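Local coordinates for protein Non-reducing end alpha-L-arabinofuranosidase BoGH43B (Bacteroides ovatus, PDB 5JOZ) that removes terminal non-reducing alpha-L-arabinofuranoside residues from the branches of xyloglucan, converting S units to X units as part of the breakdown of this plant polysaccharide, at residues T11-D16 against G478-M483; T30-F33 against L39-Y42. All coordinates share one frame; numbering follows the deposited sequence.

Interaction 1: T11-D16 against G478-M483; sequences TGMNPD and GVFIGM
Met13 sends CG anti to its backbone nitrogen (chi1 -168°) and then bends at chi2 and again at chi3 (58°), which carries the thioether past Gly478 to the edge of Phe480. The lower part of the side chain thus lies against main chain, with Met13 CG 3.5 Å from Gly478 N, and no side chain of the glycine intervenes. Farther out, the methyl CE reaches the rim of the phenyl ring, 3.9 Å from Phe480 CE1 and practically level with the ring. The sulfur approaches from the edge as well, Met13 SD standing 5.5 Å from the Phe480 ring centroid, so this is an edge-on Met-aromatic contact rather than one over a face. With an alanine here, Gly478 N and the rim of Phe480 would probably both lose the thioether chain that packs on them, and a gap would be likely to open between the two segments.

No direct hydrogen bond crosses between the segments; a water does that work. It accepts from Met13 N at 3.0 Å and also bonds to Val479 O at 2.8 Å, so two backbones are joined where the side chains meet only by packing. The loop carrying Met13 is braced from within: Asn14 ND2 donates to Thr11 O over 3.0 Å, with the acceptor in the amide plane of Asn14 but the donor 41° above the carbonyl plane of Thr11.

The example illustrates how two all-beta domains can share a buried seam. The loop between strands 4-6 and 18-22 belongs to the family 43 catalytic domain, whereas Phe480 begins strand 480-486 of the concanavalin A-like domain. Arg364, from the adjacent antiparallel strand 359-364, bonds to Met13 O and packs on Phe480, whose ring also stacks with Tyr35 of the short strand 35-36.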
loop_
_atom_site.group_PDB
_atom_site.type_symbol
_atom_site.label_atom_id
_atom_site.label_comp_id
_atom_site.label_asym_id
_atom_site.label_seq_id
_atom_site.Cartn_x
_atom_site.Cartn_y
_atom_site.Cartn_z
ATOM N N THR A 11 7.219 4.798 3.620
ATOM C CA THR A 11 6.624 5.858 2.800
ATOM C C THR A 11 5.971 5.292 1.563
ATOM O O THR A 11 6.129 4.117 1.272
ATOM C CB THR A 11 7.701 6.878 2.372
ATOM O OG1 THR A 11 8.762 6.199 1.715
ATOM C CG2 THR A 11 8.259 7.584 3.577
ATOM N N GLY A 12 5.245 6.133 0.828
ATOM C CA GLY A 12 4.459 5.677 -0.324
ATOM C C GLY A 12 3.247 4.905 0.173
ATOM O O GLY A 12 3.062 4.742 1.385
ATOM N N MET A 13 2.422 4.428 -0.754
ATOM C CA MET A 13 1.146 3.842 -0.382
ATOM C C MET A 13 1.378 2.572 0.414
ATOM O O MET A 13 1.788 1.557 -0.137
ATOM C CB MET A 13 0.272 3.570 -1.601
ATOM C CG MET A 13 -1.169 3.231 -1.224
ATOM S SD MET A 13 -1.956 2.045 -2.308
ATOM C CE MET A 13 -0.854 0.639 -2.187
ATOM N N ASN A 14 1.116 2.674 1.720
ATOM C CA ASN A 14 1.362 1.616 2.697
ATOM C C ASN A 14 0.368 1.746 3.875
ATOM O O ASN A 14 0.754 1.951 5.026
ATOM C CB ASN A 14 2.818 1.677 3.179
ATOM C CG ASN A 14 3.757 0.837 2.321
ATOM O OD1 ASN A 14 3.587 -0.375 2.217
ATOM N ND2 ASN A 14 4.754 1.475 1.710
ATOM N N PRO A 15 -0.927 1.622 3.584
ATOM C CA PRO A 15 -1.925 1.838 4.617
ATOM C C PRO A 15 -2.211 0.618 5.497
ATOM O O PRO A 15 -1.826 -0.509 5.170
ATOM C CB PRO A 15 -3.188 2.196 3.804
ATOM C CG PRO A 15 -2.872 1.901 2.364
ATOM C CD PRO A 15 -1.559 1.188 2.329
ATOM N N ASP A 16 -2.910 0.873 6.603
ATOM C CA ASP A 16 -3.495 -0.169 7.466
ATOM C C ASP A 16 -2.426 -1.115 8.022
ATOM O O ASP A 16 -2.554 -2.341 7.896
ATOM C CB ASP A 16 -4.568 -0.961 6.701
ATOM C CG ASP A 16 -5.695 -0.087 6.187
ATOM O OD1 ASP A 16 -6.256 0.687 6.982
ATOM O OD2 ASP A 16 -6.055 -0.204 4.994
ATOM N N GLY A 478 -2.694 5.580 -3.385
ATOM C CA GLY A 478 -1.807 6.692 -3.723
ATOM C C GLY A 478 -1.045 6.382 -5.005
ATOM O O GLY A 478 -1.147 5.287 -5.570
ATOM N N VAL A 479 -0.267 7.351 -5.459
ATOM C CA VAL A 479 0.326 7.299 -6.798
ATOM C C VAL A 479 1.327 6.145 -6.992
ATOM O O VAL A 479 2.174 5.883 -6.135
ATOM C CB VAL A 479 1.015 8.646 -7.137
ATOM C CG1 VAL A 479 1.872 8.535 -8.392
ATOM C CG2 VAL A 479 -0.032 9.750 -7.300
ATOM N N PHE A 480 1.217 5.466 -8.126
ATOM C CA PHE A 480 2.270 4.566 -8.596
ATOM C C PHE A 480 2.854 5.151 -9.862
ATOM O O PHE A 480 2.123 5.709 -10.682
ATOM C CB PHE A 480 1.716 3.184 -8.912
ATOM C CG PHE A 480 1.544 2.309 -7.718
ATOM C CD1 PHE A 480 0.613 2.621 -6.752
ATOM C CD2 PHE A 480 2.296 1.157 -7.571
ATOM C CE1 PHE A 480 0.429 1.804 -5.639
ATOM C CE2 PHE A 480 2.123 0.336 -6.463
ATOM C CZ PHE A 480 1.182 0.661 -5.497
ATOM N N ILE A 481 4.158 5.003 -10.027
ATOM C CA ILE A 481 4.836 5.373 -11.268
ATOM C C ILE A 481 5.291 4.062 -11.878
ATOM O O ILE A 481 5.883 3.237 -11.185
ATOM C CB ILE A 481 5.988 6.358 -11.006
ATOM C CG1 ILE A 481 5.395 7.625 -10.363
ATOM C CG2 ILE A 481 6.738 6.692 -12.294
ATOM C CD1 ILE A 481 6.318 8.813 -10.263
ATOM N N GLY A 482 4.977 3.853 -13.158
ATOM C CA GLY A 482 5.241 2.578 -13.799
ATOM C C GLY A 482 5.417 2.568 -15.304
ATOM O O GLY A 482 5.000 3.484 -16.006
ATOM N N MET A 483 6.027 1.486 -15.773
ATOM C CA MET A 483 6.178 1.185 -17.200
ATOM C C MET A 483 4.834 0.699 -17.722
ATOM O O MET A 483 4.076 0.050 -16.996
ATOM C CB MET A 483 7.251 0.115 -17.410
ATOM C CG MET A 483 8.625 0.560 -16.940
ATOM S SD MET A 483 9.832 -0.753 -16.751
ATOM C CE MET A 483 9.216 -1.570 -15.283
HETATM O O HOH W 1 2.341 5.853 -3.353
#

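Interaction 2: T30-F33 against L39-Y42; sequences TSTF and LPVY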
loop_
_atom_site.group_PDB
_atom_site.type_symbol
_atom_site.label_atom_id
_atom_site.label_comp_id
_atom_site.label_asym_id
_atom_site.label_seq_id
_atom_site.Cartn_x
_atom_site.Cartn_y
_atom_site.Cartn_z
ATOM N N THR A 30 0.811 -4.221 4.912
ATOM C CA THR A 30 -0.019 -3.086 4.573
ATOM C C THR A 30 -0.984 -3.485 3.468
ATOM O O THR A 30 -0.696 -4.403 2.709
ATOM C CB THR A 30 0.862 -1.896 4.094
ATOM O OG1 THR A 30 1.742 -2.316 3.047
ATOM C CG2 THR A 30 1.694 -1.377 5.246
ATOM N N SER A 31 -2.104 -2.765 3.374
ATOM C CA SER A 31 -3.136 -3.026 2.376
ATOM C C SER A 31 -2.762 -2.564 0.945
ATOM O O SER A 31 -2.056 -1.570 0.744
ATOM C CB SER A 31 -4.472 -2.415 2.820
ATOM O OG SER A 31 -4.361 -1.036 3.123
ATOM N N THR A 32 -3.267 -3.299 -0.037
ATOM C CA THR A 32 -2.889 -3.136 -1.445
ATOM C C THR A 32 -4.032 -2.893 -2.440
ATOM O O THR A 32 -3.781 -2.428 -3.547
ATOM C CB THR A 32 -2.090 -4.365 -1.914
ATOM O OG1 THR A 32 -2.660 -5.563 -1.356
ATOM C CG2 THR A 32 -0.690 -4.273 -1.441
ATOM N N PHE A 33 -5.272 -3.208 -2.073
ATOM C CA PHE A 33 -6.428 -2.926 -2.927
ATOM C C PHE A 33 -6.302 -3.670 -4.277
ATOM O O PHE A 33 -6.117 -4.896 -4.272
ATOM C CB PHE A 33 -6.649 -1.406 -2.986
ATOM C CG PHE A 33 -6.908 -0.822 -1.630
ATOM C CD1 PHE A 33 -8.177 -0.878 -1.074
ATOM C CD2 PHE A 33 -5.875 -0.336 -0.856
ATOM C CE1 PHE A 33 -8.419 -0.407 0.211
ATOM C CE2 PHE A 33 -6.109 0.135 0.426
ATOM C CZ PHE A 33 -7.383 0.101 0.961
ATOM N N LEU A 39 -0.627 -7.417 -0.255
ATOM C CA LEU A 39 -0.168 -7.474 1.135
ATOM C C LEU A 39 1.332 -7.699 1.283
ATOM O O LEU A 39 1.763 -8.786 1.673
ATOM C CB LEU A 39 -0.957 -8.564 1.884
ATOM C CG LEU A 39 -2.475 -8.528 1.670
ATOM C CD1 LEU A 39 -3.194 -9.573 2.530
ATOM C CD2 LEU A 39 -2.999 -7.125 1.930
ATOM N N PRO A 40 2.141 -6.673 0.970
ATOM C CA PRO A 40 3.575 -6.825 1.142
ATOM C C PRO A 40 3.961 -7.074 2.595
ATOM O O PRO A 40 3.334 -6.528 3.509
ATOM C CB PRO A 40 4.129 -5.488 0.639
ATOM C CG PRO A 40 3.019 -4.536 0.818
ATOM C CD PRO A 40 1.810 -5.335 0.453
ATOM N N VAL A 41 4.973 -7.913 2.784
ATOM C CA VAL A 41 5.519 -8.246 4.092
ATOM C C VAL A 41 6.874 -7.569 4.225
ATOM O O VAL A 41 7.812 -7.940 3.526
ATOM C CB VAL A 41 5.760 -9.763 4.240
ATOM C CG1 VAL A 41 6.387 -10.074 5.596
ATOM C CG2 VAL A 41 4.473 -10.540 4.044
ATOM N N TYR A 42 6.974 -6.605 5.141
ATOM C CA TYR A 42 8.238 -5.943 5.467
ATOM C C TYR A 42 8.859 -6.571 6.730
ATOM O O TYR A 42 8.144 -7.069 7.587
ATOM C CB TYR A 42 8.008 -4.445 5.689
ATOM C CG TYR A 42 7.369 -3.715 4.519
ATOM C CD1 TYR A 42 8.150 -3.163 3.484
ATOM C CD2 TYR A 42 5.987 -3.565 4.448
ATOM C CE1 TYR A 42 7.558 -2.481 2.425
ATOM C CE2 TYR A 42 5.384 -2.894 3.390
ATOM C CZ TYR A 42 6.169 -2.350 2.379
ATOM O OH TYR A 42 5.542 -1.696 1.328
#
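Thr30, Leu39 and Thr32 carry most of this contact, which closes the connection between the second and third strands of the first blade in the five-bladed beta-propeller characteristic of family 43. Strands 25-29 and 40-44 are antiparallel neighbours in that blade, and here their pairing gives way to a loop. Leu39 N donates to Thr32 OG1 at 3.0 Å, a fairly straight bond of 159° that lets a side-chain hydroxyl satisfy a buried backbone amide. Thr32 OG1 sits between its own backbone N and carbonyl carbon (chi1 40°), which turns the methyl CG2 to Pro40; the two side chains meet tip to tip, tightly, with CG2 3.3 Å from Pro40 CD. Two residues before Thr32, Thr30 O receives the CA-H of Leu39 almost head-on, 3.5 Å from Leu39 CA, while the branch CD2 of Leu39 packs against both that carbonyl oxygen and the Thr32 hydroxyl. Thr30 crosses both Pro40 and Tyr42 at about a right angle. Its hydroxyl takes its main polar partner from Asn14, yet Thr30 OG1 also lies 3.4 Å from Pro40 CG and, level with the Tyr42 ring, 3.7 Å from the edge atom CE2 of Tyr42.

From the N terminus, the chain first passes 11-16, on the way to the innermost strand of the first blade, then 30-33, and after a short excursion returns at 39-42, where interaction 2 closes its small loop. Interaction 1 waits until 478-483, over 460 residues later, so interaction 2 is nested inside the long loop that interaction 1 closes. One is local within a propeller blade; the other ties the catalytic propeller to the concanavalin A-like domain. They meet through 11-16: Asn14 OD1 lies 2.5 Å from Tyr42 OH, and Asp16 OD2, of the inferred proton acceptor, 2.7 Å from Ser31 OG, both probable hydrogen bonds.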